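Local coordinates for protein CrmK (Actinoalloteichus sp. WH1-2216-6, PDB 5I1V) that acts as an oxidase with covalently bound FAD in the recycling of shunt products during caerulomycin biosynthesis, at residues A[344-350]-A[440-446]; A[375-381]-A[398-404]; A[432-437]-A[459-464]. All coordinates share one frame; numbering follows the deposited sequence.

In the fold
Contacts 1 and 2 belong to one antiparallel sheet, in which strand 400-408 lies between strands 374-379 and 339-347, and the weakly bonded strand 442-444 is outermost within the chain. Their centres are about 8 Å apart, and contact 2 is nested within the loop that contact 1 closes. They are joined by a salt bridge from Lys401 NZ to Asp346 OD2 (2.7 Å) and by a probable hydrogen bond between Thr402 OG1 and Ala345 O. Contact 1 reaches the flavin through Tyr446, while Lys401 of contact 2 lies beside Tyr138 and Tyr446 of the FAD site. Contact 3, a surface loop pairing, packs Pro436 and Thr437 onto contact 1 (centres about 13 Å apart).

Contact 1: A[344-350]-A[440-446]; sequences SADLRGP and EVNTGAY. With FAD (flavin-adenine dinucleotide), chain E.
The methyl CG2 of Thr443 packs obliquely across the aliphatic part of Arg348, 3.5 Å from its CD, where strand 442-444, outermost within the chain, joins the antiparallel sheet. The Arg348 chain leaves between its backbone N and carbonyl carbon, bringing CG close to Glu440 O as well. The strands splay, their directions 133° apart, yet three backbone bonds join the segments: Asp346 N donates to Gly444 O, Thr443 N to Asp346 O, and Arg348 N to Val441 O (2.7 Å). Asp346 O takes more than one donor. Thr443 N approaches it from above the carbonyl plane, 40° out, while a water donates to it at 2.8 Å and also to Asn442 OD1, bridging the two strands beside the non-hydrogen-bonded pair Leu347-Asn442. Next to this, Leu347 CD2 lies alongside Val441 CG1 at 3.8 Å, both side chains pointing the same way. The Asp346 carboxylate has its main partner in Lys401, and a second water links its OD2 to Thr443 OG1. Past the end of strand 442-444, Tyr446 N donates to Ser344 OG at 2.9 Å, and this OG also rests against Ala445 CB. The bond ties down the backbone N of the tyrosine, whose ring departs with CG anti to that N (chi1 -177°). Tyr446 OH, also hydrogen-bonded to Asn448 ND2, donates to O2 of the FAD at 2.6 Å.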
loop_
_atom_site.group_PDB
_atom_site.type_symbol
_atom_site.label_atom_id
_atom_site.label_comp_id
_atom_site.label_asym_id
_atom_site.label_seq_id
_atom_site.Cartn_x
_atom_site.Cartn_y
_atom_site.Cartn_z
ATOM N N SER A 344 19.572 12.347 8.696
ATOM C CA SER A 344 20.306 11.856 7.574
ATOM C C SER A 344 21.765 12.252 7.716
ATOM O O SER A 344 22.061 13.317 8.261
ATOM C CB SER A 344 19.669 12.483 6.325
ATOM O OG SER A 344 20.594 12.750 5.323
ATOM N N ALA A 345 22.662 11.392 7.253
ATOM C CA ALA A 345 24.125 11.659 7.224
ATOM C C ALA A 345 24.738 10.720 6.173
ATOM O O ALA A 345 24.559 9.511 6.215
ATOM C CB ALA A 345 24.794 11.476 8.601
ATOM N N ASP A 346 25.458 11.275 5.228
ATOM C CA ASP A 346 26.076 10.474 4.173
ATOM C C ASP A 346 27.571 10.425 4.312
ATOM O O ASP A 346 28.162 11.387 4.751
ATOM C CB ASP A 346 25.677 11.057 2.811
ATOM C CG ASP A 346 24.176 11.032 2.617
ATOM O OD1 ASP A 346 23.483 10.361 3.468
ATOM O OD2 ASP A 346 23.704 11.681 1.646
ATOM N N LEU A 347 28.152 9.291 3.914
ATOM C CA LEU A 347 29.538 8.907 4.256
ATOM C C LEU A 347 30.302 8.562 2.996
ATOM O O LEU A 347 29.728 8.009 2.040
ATOM C CB LEU A 347 29.564 7.650 5.130
ATOM C CG LEU A 347 29.002 7.726 6.548
ATOM C CD1 LEU A 347 28.785 6.327 7.096
ATOM C CD2 LEU A 347 29.934 8.519 7.458
ATOM N N ARG A 348 31.591 8.854 2.999
ATOM C CA ARG A 348 32.486 8.363 1.926
ATOM C C ARG A 348 33.675 7.643 2.571
ATOM O O ARG A 348 34.606 7.238 1.889
ATOM C CB ARG A 348 32.962 9.500 1.018
ATOM C CG ARG A 348 33.642 10.629 1.788
ATOM C CD ARG A 348 33.818 11.903 0.976
ATOM N NE ARG A 348 34.886 11.741 0.011
ATOM C CZ ARG A 348 34.732 11.474 -1.290
ATOM N NH1 ARG A 348 33.526 11.357 -1.860
ATOM N NH2 ARG A 348 35.821 11.336 -2.044
ATOM N N GLY A 349 33.594 7.465 3.884
ATOM C CA GLY A 349 34.580 6.729 4.666
ATOM C C GLY A 349 33.819 6.094 5.810
ATOM O O GLY A 349 32.594 6.340 5.971
ATOM N N PRO A 350 34.502 5.245 6.599
ATOM C CA PRO A 350 33.771 4.512 7.604
ATOM C C PRO A 350 33.591 5.311 8.856
ATOM O O PRO A 350 34.371 6.237 9.125
ATOM C CB PRO A 350 34.685 3.313 7.910
ATOM C CG PRO A 350 36.066 3.820 7.637
ATOM C CD PRO A 350 35.933 4.859 6.548
ATOM N N GLU A 440 36.297 14.678 4.736
ATOM C CA GLU A 440 36.883 13.484 4.136
ATOM C C GLU A 440 36.134 12.184 4.470
ATOM O O GLU A 440 36.353 11.157 3.832
ATOM C CB GLU A 440 38.377 13.394 4.505
ATOM C CG GLU A 440 38.718 12.845 5.897
ATOM C CD GLU A 440 38.494 13.814 7.063
ATOM O OE1 GLU A 440 38.382 15.056 6.863
ATOM O OE2 GLU A 440 38.444 13.312 8.212
ATOM N N VAL A 441 35.257 12.217 5.469
ATOM C CA VAL A 441 34.430 11.068 5.770
ATOM C C VAL A 441 32.948 11.385 5.566
ATOM O O VAL A 441 32.237 10.561 5.014
ATOM C CB VAL A 441 34.629 10.564 7.205
ATOM C CG1 VAL A 441 33.617 9.472 7.533
ATOM C CG2 VAL A 441 36.050 10.033 7.392
ATOM N N ASN A 442 32.480 12.536 6.035
ATOM C CA ASN A 442 31.086 12.919 5.819
ATOM C C ASN A 442 30.937 13.661 4.490
ATOM O O ASN A 442 31.817 14.395 4.114
ATOM C CB ASN A 442 30.601 13.829 6.932
ATOM C CG ASN A 442 30.886 13.277 8.298
ATOM O OD1 ASN A 442 30.311 12.274 8.703
ATOM N ND2 ASN A 442 31.769 13.944 9.030
ATOM N N THR A 443 29.837 13.458 3.773
ATOM C CA THR A 443 29.570 14.249 2.574
ATOM C C THR A 443 28.417 15.243 2.784
ATOM O O THR A 443 28.120 16.066 1.909
ATOM C CB THR A 443 29.194 13.343 1.401
ATOM O OG1 THR A 443 28.053 12.559 1.764
ATOM C CG2 THR A 443 30.347 12.419 1.062
ATOM N N GLY A 444 27.765 15.174 3.937
ATOM C CA GLY A 444 26.629 16.021 4.234
ATOM C C GLY A 444 25.349 15.218 4.485
ATOM O O GLY A 444 25.380 14.125 5.044
ATOM N N ALA A 445 24.220 15.786 4.092
ATOM C CA ALA A 445 22.918 15.162 4.319
ATOM C C ALA A 445 22.000 15.378 3.142
ATOM O O ALA A 445 22.282 16.205 2.286
ATOM C CB ALA A 445 22.290 15.735 5.564
ATOM N N TYR A 446 20.880 14.654 3.149
ATOM C CA TYR A 446 19.947 14.639 2.027
ATOM C C TYR A 446 18.747 15.512 2.257
ATOM O O TYR A 446 18.025 15.362 3.216
ATOM C CB TYR A 446 19.542 13.179 1.814
ATOM C CG TYR A 446 18.621 12.871 0.653
ATOM C CD1 TYR A 446 18.770 13.476 -0.588
ATOM C CD2 TYR A 446 17.642 11.907 0.794
ATOM C CE1 TYR A 446 17.922 13.148 -1.645
ATOM C CE2 TYR A 446 16.809 11.550 -0.250
ATOM C CZ TYR A 446 16.936 12.188 -1.456
ATOM O OH TYR A 446 16.101 11.833 -2.464
HETATM P PA FAD E . 5.253 16.456 0.341
HETATM O O1A FAD E . 5.189 16.432 1.848
HETATM O O2A FAD E . 3.935 16.582 -0.366
HETATM O O5B FAD E . 6.236 17.581 -0.141
HETATM C C5B FAD E . 7.621 17.592 0.190
HETATM C C4B FAD E . 8.182 19.001 -0.055
HETATM O O4B FAD E . 8.156 19.213 -1.481
HETATM C C3B FAD E . 7.417 20.175 0.516
HETATM O O3B FAD E . 8.321 21.252 0.688
HETATM C C2B FAD E . 6.451 20.531 -0.579
HETATM O O2B FAD E . 5.788 21.797 -0.497
HETATM C C1B FAD E . 7.302 20.277 -1.829
HETATM N N9A FAD E . 6.480 19.814 -2.975
HETATM C C8A FAD E . 5.587 18.779 -3.041
HETATM N N7A FAD E . 4.961 18.778 -4.263
HETATM C C5A FAD E . 5.473 19.792 -4.928
HETATM C C6A FAD E . 5.250 20.291 -6.262
HETATM N N6A FAD E . 4.391 19.630 -7.014
HETATM N N1A FAD E . 5.940 21.375 -6.633
HETATM C C2A FAD E . 6.788 22.021 -5.805
HETATM N N3A FAD E . 7.096 21.580 -4.558
HETATM C C4A FAD E . 6.398 20.508 -4.103
HETATM N N1 FAD E . 13.431 9.508 -0.667
HETATM C C2 FAD E . 14.304 8.823 -1.441
HETATM O O2 FAD E . 15.075 9.431 -2.193
HETATM N N3 FAD E . 14.383 7.475 -1.444
HETATM C C4 FAD E . 13.650 6.686 -0.668
HETATM O O4 FAD E . 13.738 5.442 -0.739
HETATM C C4X FAD E . 12.668 7.324 0.196
HETATM N N5 FAD E . 11.878 6.582 1.019
HETATM C C5X FAD E . 10.916 7.202 1.720
HETATM C C6 FAD E . 9.991 6.448 2.443
HETATM C C7 FAD E . 8.974 7.021 3.206
HETATM C C7M FAD E . 7.991 6.122 3.966
HETATM C C8 FAD E . 8.905 8.498 3.218
HETATM C C8M FAD E . 7.863 9.219 4.028
HETATM C C9 FAD E . 9.823 9.281 2.509
HETATM C C9A FAD E . 10.829 8.683 1.752
HETATM N N10 FAD E . 11.749 9.438 1.016
HETATM C C10 FAD E . 12.652 8.790 0.193
HETATM C "C1'" FAD E . 11.878 10.884 1.194
HETATM C "C2'" FAD E . 11.063 11.615 0.175
HETATM O "O2'" FAD E . 11.784 11.645 -1.041
HETATM C "C3'" FAD E . 10.695 12.992 0.617
HETATM O "O3'" FAD E . 9.952 12.896 1.863
HETATM C "C4'" FAD E . 9.896 13.740 -0.472
HETATM O "O4'" FAD E . 10.138 15.135 -0.298
HETATM C "C5'" FAD E . 8.418 13.420 -0.369
HETATM O "O5'" FAD E . 7.746 14.063 -1.452
HETATM P P FAD E . 6.169 14.165 -1.316
HETATM O O1P FAD E . 5.592 12.842 -0.969
HETATM O O2P FAD E . 5.614 14.893 -2.499
HETATM O O3P FAD E . 6.030 15.114 -0.009
HETATM O O HOH W 1 28.224 11.512 7.517
HETATM O O HOH W 2 25.890 13.675 0.508
#

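Contact 2: A[375-381]-A[398-404]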
loop_
_atom_site.group_PDB
_atom_site.type_symbol
_atom_site.label_atom_id
_atom_site.label_comp_id
_atom_site.label_asym_id
_atom_site.label_seq_id
_atom_site.Cartn_x
_atom_site.Cartn_y
_atom_site.Cartn_z
ATOM N N MET A 375 18.889 3.319 13.426
ATOM C CA MET A 375 19.695 3.902 12.392
ATOM C C MET A 375 19.944 2.835 11.343
ATOM O O MET A 375 19.915 1.628 11.618
ATOM C CB MET A 375 20.977 4.587 12.909
ATOM C CG MET A 375 21.991 3.709 13.582
ATOM S SD MET A 375 23.416 4.698 14.127
ATOM C CE MET A 375 24.047 5.254 12.536
ATOM N N GLU A 376 20.104 3.303 10.116
ATOM C CA GLU A 376 20.299 2.431 8.975
ATOM C C GLU A 376 21.496 2.836 8.161
ATOM O O GLU A 376 21.774 4.023 7.987
ATOM C CB GLU A 376 19.077 2.470 8.038
ATOM C CG GLU A 376 17.729 2.276 8.675
ATOM C CD GLU A 376 16.567 2.295 7.651
ATOM O OE1 GLU A 376 16.711 2.841 6.519
ATOM O OE2 GLU A 376 15.490 1.764 7.995
ATOM N N TYR A 377 22.174 1.827 7.625
ATOM C CA TYR A 377 23.263 2.016 6.687
ATOM C C TYR A 377 22.821 1.500 5.324
ATOM O O TYR A 377 22.478 0.349 5.173
ATOM C CB TYR A 377 24.484 1.242 7.157
ATOM C CG TYR A 377 25.086 1.775 8.407
ATOM C CD1 TYR A 377 26.057 2.757 8.354
ATOM C CD2 TYR A 377 24.724 1.280 9.643
ATOM C CE1 TYR A 377 26.650 3.233 9.490
ATOM C CE2 TYR A 377 25.317 1.761 10.792
ATOM C CZ TYR A 377 26.294 2.718 10.702
ATOM O OH TYR A 377 26.870 3.213 11.841
ATOM N N ILE A 378 22.865 2.363 4.327
ATOM C CA ILE A 378 22.262 2.100 3.018
ATOM C C ILE A 378 23.306 2.162 1.912
ATOM O O ILE A 378 23.895 3.193 1.687
ATOM C CB ILE A 378 21.192 3.173 2.711
ATOM C CG1 ILE A 378 20.179 3.246 3.853
ATOM C CG2 ILE A 378 20.481 2.873 1.380
ATOM C CD1 ILE A 378 19.424 4.544 3.974
ATOM N N ALA A 379 23.516 1.054 1.231
ATOM C CA ALA A 379 24.461 0.952 0.149
ATOM C C ALA A 379 24.075 1.968 -0.943
ATOM O O ALA A 379 22.903 2.237 -1.128
ATOM C CB ALA A 379 24.431 -0.434 -0.414
ATOM N N TYR A 380 25.083 2.584 -1.553
ATOM C CA TYR A 380 24.899 3.687 -2.519
ATOM C C TYR A 380 26.095 3.717 -3.459
ATOM O O TYR A 380 26.850 2.742 -3.514
ATOM C CB TYR A 380 24.779 4.987 -1.722
ATOM C CG TYR A 380 24.244 6.210 -2.412
ATOM C CD1 TYR A 380 22.975 6.250 -2.992
ATOM C CD2 TYR A 380 25.008 7.343 -2.472
ATOM C CE1 TYR A 380 22.520 7.408 -3.599
ATOM C CE2 TYR A 380 24.561 8.511 -3.046
ATOM C CZ TYR A 380 23.303 8.540 -3.614
ATOM O OH TYR A 380 22.883 9.715 -4.220
ATOM N N GLY A 381 26.257 4.806 -4.228
ATOM C CA GLY A 381 27.380 4.922 -5.130
ATOM C C GLY A 381 27.084 4.278 -6.460
ATOM O O GLY A 381 26.023 4.556 -7.078
ATOM N N ALA A 398 29.002 10.653 -2.057
ATOM C CA ALA A 398 28.756 9.655 -1.008
ATOM C C ALA A 398 28.885 8.237 -1.553
ATOM O O ALA A 398 28.487 7.940 -2.675
ATOM C CB ALA A 398 27.394 9.871 -0.369
ATOM N N SER A 399 29.450 7.367 -0.741
ATOM C CA SER A 399 29.536 5.949 -1.027
ATOM C C SER A 399 28.392 5.218 -0.374
ATOM O O SER A 399 28.010 4.140 -0.803
ATOM C CB SER A 399 30.842 5.370 -0.432
ATOM O OG SER A 399 31.948 5.982 -1.031
ATOM N N LEU A 400 27.876 5.814 0.696
ATOM C CA LEU A 400 27.008 5.148 1.612
ATOM C C LEU A 400 26.114 6.214 2.278
ATOM O O LEU A 400 26.573 7.310 2.559
ATOM C CB LEU A 400 27.862 4.397 2.644
ATOM C CG LEU A 400 27.054 3.368 3.407
ATOM C CD1 LEU A 400 27.768 2.050 3.540
ATOM C CD2 LEU A 400 26.677 3.949 4.759
ATOM N N LYS A 401 24.844 5.906 2.438
ATOM C CA LYS A 401 23.908 6.775 3.105
ATOM C C LYS A 401 23.522 6.190 4.462
ATOM O O LYS A 401 23.520 4.952 4.654
ATOM C CB LYS A 401 22.667 6.989 2.268
ATOM C CG LYS A 401 22.915 7.715 0.970
ATOM C CD LYS A 401 21.606 8.018 0.262
ATOM C CE LYS A 401 21.666 9.311 -0.531
ATOM N NZ LYS A 401 21.602 10.471 0.375
ATOM N N THR A 402 23.250 7.074 5.419
ATOM C CA THR A 402 22.724 6.650 6.702
ATOM C C THR A 402 21.499 7.519 7.022
ATOM O O THR A 402 21.424 8.681 6.638
ATOM C CB THR A 402 23.739 6.735 7.869
ATOM O OG1 THR A 402 23.838 8.090 8.319
ATOM C CG2 THR A 402 25.113 6.164 7.459
ATOM N N PHE A 403 20.575 6.907 7.734
ATOM C CA PHE A 403 19.253 7.405 7.989
ATOM C C PHE A 403 18.964 7.044 9.456
ATOM O O PHE A 403 19.386 5.983 9.920
ATOM C CB PHE A 403 18.323 6.671 7.020
ATOM C CG PHE A 403 16.876 6.982 7.196
ATOM C CD1 PHE A 403 16.395 8.259 6.928
ATOM C CD2 PHE A 403 15.989 6.012 7.597
ATOM C CE1 PHE A 403 15.045 8.552 7.087
ATOM C CE2 PHE A 403 14.638 6.294 7.749
ATOM C CZ PHE A 403 14.166 7.569 7.494
ATOM N N TYR A 404 18.289 7.942 10.174
ATOM C CA TYR A 404 17.906 7.781 11.564
ATOM C C TYR A 404 16.412 8.049 11.630
ATOM O O TYR A 404 15.936 8.999 10.977
ATOM C CB TYR A 404 18.571 8.816 12.445
ATOM C CG TYR A 404 20.062 8.789 12.430
ATOM C CD1 TYR A 404 20.793 9.109 11.289
ATOM C CD2 TYR A 404 20.773 8.466 13.586
ATOM C CE1 TYR A 404 22.185 9.104 11.303
ATOM C CE2 TYR A 404 22.152 8.433 13.587
ATOM C CZ TYR A 404 22.856 8.741 12.465
ATOM O OH TYR A 404 24.238 8.745 12.551
HETATM O O HOH W 3 27.754 1.666 -0.486
#
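Lys401 runs its aliphatic chain over one face of the Tyr380 ring, CE sitting 3.8 Å from the ring centroid in a CH-pi contact and displaced toward the rim. Bends at chi3 and chi4 then carry the ammonium onward to its salt-bridge partner Asp346; its attraction to the Tyr380 ring is at most weak, whereas Tyr446 offers a second, cation-pi neighbour. At the edge of the same Tyr380 ring lies Ala398 O, 3.5 Å from CD2. At the other end of the pairing Met375 and Tyr404 lie side by side. Met375 CB stands over the face of the Tyr404 ring, and SD approaches the ring obliquely as a Met-aromatic contact, 4.8 Å from the centroid. The turn at chi3 (-64°) folds CE back to within 3.5 Å of Tyr404 OH. Between these ends, strands 374-379 and 400-408 are neighbours inside the large antiparallel sheet, flanked by strands 265-271 and 339-347, with Glu376-Phe403 and Ile378-Lys401 as hydrogen-bonded pairs; the Ile378 N to Lys401 O bond measures 2.7 Å. Ser399 and Leu400, opposite Leu347 of the next strand, form a classic beta bulge. Tyr377, on the face with Met375 and Thr402 and covered by helix 237-253, meets Leu400 CD2 at its ring edge, while Thr402 CG2 lies 3.6 Å from Tyr377 CD1. On the opposite face, Glu376 runs alongside Phe403, carboxylate and ring planes 58° apart. Ile378 CD1 crosses over to Phe403 CB at 3.9 Å, and nearest atoms of the Phe403 side chain and the FAD are about 7 Å apart.

Contact 3: A[432-437]-A[459-464]; sequences TGGVPT and WNTSGV
The flat amide of Asn460 has both methyls of Val435 over one of its faces, CG1 standing 3.7 Å from Asn460 CG, with the two side chains crossing at about a right angle. Around the amide edges the partners are polar. Ser462 OG donates to OD1 in the carbonyl plane, on a lone pair, and Ser462 N adds a second bond to OD1 (3.0 Å), closing an Asx turn. At the other end ND2 donates to Val464 O and is also hydrogen-bonded to Leu454 O. Ser462 OG in turn accepts from Val464 N at 2.8 Å, an ST turn, and the two turns hold 460-464 in shape. Against this loop, which leads into helix 466-471, sits a type I' turn from Thr432 to Val435, between helix 414-428 and strand 442-444 and away from the FAD site. Lacking side chains, Gly433 and Gly434 at its centre allow a close approach: Gly433 CA lies 4.1 Å from Ser462 CA. Gly433 O accepts from Thr461 N at 2.9 Å, in the carbonyl plane on a lone pair. A water donating to Gly434 O and Trp459 O adds a bridge. Thr437 CG2 packs against the Ser462 hydroxymethyl and Val464 CG2 (4.1 Å). With the serine hydroxyl and asparagine amide already engaged, their contacts with Val435 and Thr437 are dispersive, and the direct hydrogen bonds across the loops both end on Gly433 O, that from Thr461 OG1 weakly.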
loop_
_atom_site.group_PDB
_atom_site.type_symbol
_atom_site.label_atom_id
_atom_site.label_comp_id
_atom_site.label_asym_id
_atom_site.label_seq_id
_atom_site.Cartn_x
_atom_site.Cartn_y
_atom_site.Cartn_z
ATOM N N THR A 432 32.501 16.755 14.954
ATOM C CA THR A 432 32.210 17.788 13.978
ATOM C C THR A 432 30.961 18.566 14.402
ATOM O O THR A 432 30.054 18.781 13.594
ATOM C CB THR A 432 31.982 17.172 12.561
ATOM O OG1 THR A 432 30.919 16.210 12.618
ATOM C CG2 THR A 432 33.272 16.476 12.037
ATOM N N GLY A 433 30.892 18.945 15.677
ATOM C CA GLY A 433 29.845 19.843 16.165
ATOM C C GLY A 433 28.428 19.306 16.058
ATOM O O GLY A 433 27.473 20.087 15.963
ATOM N N GLY A 434 28.303 17.984 16.076
ATOM C CA GLY A 434 27.006 17.316 16.127
ATOM C C GLY A 434 26.318 17.117 14.778
ATOM O O GLY A 434 25.203 16.626 14.737
ATOM N N VAL A 435 26.979 17.483 13.681
ATOM C CA VAL A 435 26.400 17.338 12.334
ATOM C C VAL A 435 27.409 16.739 11.353
ATOM O O VAL A 435 28.635 16.813 11.586
ATOM C CB VAL A 435 25.928 18.694 11.810
ATOM C CG1 VAL A 435 24.882 19.263 12.734
ATOM C CG2 VAL A 435 27.088 19.667 11.692
ATOM N N PRO A 436 26.918 16.168 10.235
ATOM C CA PRO A 436 27.807 15.642 9.192
ATOM C C PRO A 436 28.329 16.730 8.270
ATOM O O PRO A 436 27.894 16.846 7.110
ATOM C CB PRO A 436 26.889 14.686 8.409
ATOM C CG PRO A 436 25.560 15.349 8.499
ATOM C CD PRO A 436 25.493 15.938 9.890
ATOM N N THR A 437 29.288 17.514 8.762
ATOM C CA THR A 437 29.898 18.585 7.996
ATOM C C THR A 437 30.656 17.969 6.816
ATOM O O THR A 437 31.442 17.040 7.040
ATOM C CB THR A 437 30.960 19.309 8.860
ATOM O OG1 THR A 437 31.914 18.331 9.320
ATOM C CG2 THR A 437 30.325 19.951 10.038
ATOM N N TRP A 459 21.975 22.258 18.598
ATOM C CA TRP A 459 22.347 20.925 18.071
ATOM C C TRP A 459 23.448 20.966 17.009
ATOM O O TRP A 459 24.196 20.000 16.816
ATOM C CB TRP A 459 21.082 20.213 17.511
ATOM C CG TRP A 459 20.111 19.963 18.596
ATOM C CD1 TRP A 459 18.939 20.653 18.866
ATOM C CD2 TRP A 459 20.276 19.029 19.662
ATOM N NE1 TRP A 459 18.373 20.167 20.023
ATOM C CE2 TRP A 459 19.180 19.184 20.535
ATOM C CE3 TRP A 459 21.247 18.075 19.961
ATOM C CZ2 TRP A 459 19.015 18.392 21.667
ATOM C CZ3 TRP A 459 21.086 17.290 21.103
ATOM C CH2 TRP A 459 19.977 17.454 21.932
ATOM N N ASN A 460 23.510 22.062 16.278
ATOM C CA ASN A 460 24.572 22.283 15.318
ATOM C C ASN A 460 25.543 23.303 15.905
ATOM O O ASN A 460 25.278 24.505 15.840
ATOM C CB ASN A 460 24.003 22.825 13.987
ATOM C CG ASN A 460 25.076 22.977 12.914
ATOM O OD1 ASN A 460 26.276 22.868 13.187
ATOM N ND2 ASN A 460 24.653 23.223 11.689
ATOM N N THR A 461 26.656 22.820 16.458
ATOM C CA THR A 461 27.688 23.685 16.984
ATOM C C THR A 461 28.891 23.740 16.079
ATOM O O THR A 461 29.939 24.148 16.516
ATOM C CB THR A 461 28.134 23.247 18.402
ATOM O OG1 THR A 461 28.592 21.895 18.383
ATOM C CG2 THR A 461 26.971 23.327 19.372
ATOM N N SER A 462 28.747 23.366 14.802
ATOM C CA SER A 462 29.900 23.245 13.901
ATOM C C SER A 462 30.295 24.543 13.195
ATOM O O SER A 462 31.353 24.626 12.574
ATOM C CB SER A 462 29.592 22.203 12.823
ATOM O OG SER A 462 28.848 22.793 11.775
ATOM N N GLY A 463 29.415 25.527 13.209
ATOM C CA GLY A 463 29.570 26.704 12.354
ATOM C C GLY A 463 29.285 26.489 10.870
ATOM O O GLY A 463 29.376 27.425 10.083
ATOM N N VAL A 464 28.911 25.276 10.470
ATOM C CA VAL A 464 28.604 25.034 9.067
ATOM C C VAL A 464 27.073 25.169 8.892
ATOM O O VAL A 464 26.310 24.543 9.630
ATOM C CB VAL A 464 29.171 23.682 8.595
ATOM C CG1 VAL A 464 28.692 23.350 7.203
ATOM C CG2 VAL A 464 30.702 23.727 8.579
HETATM O O HOH W 4 23.268 17.223 16.535
#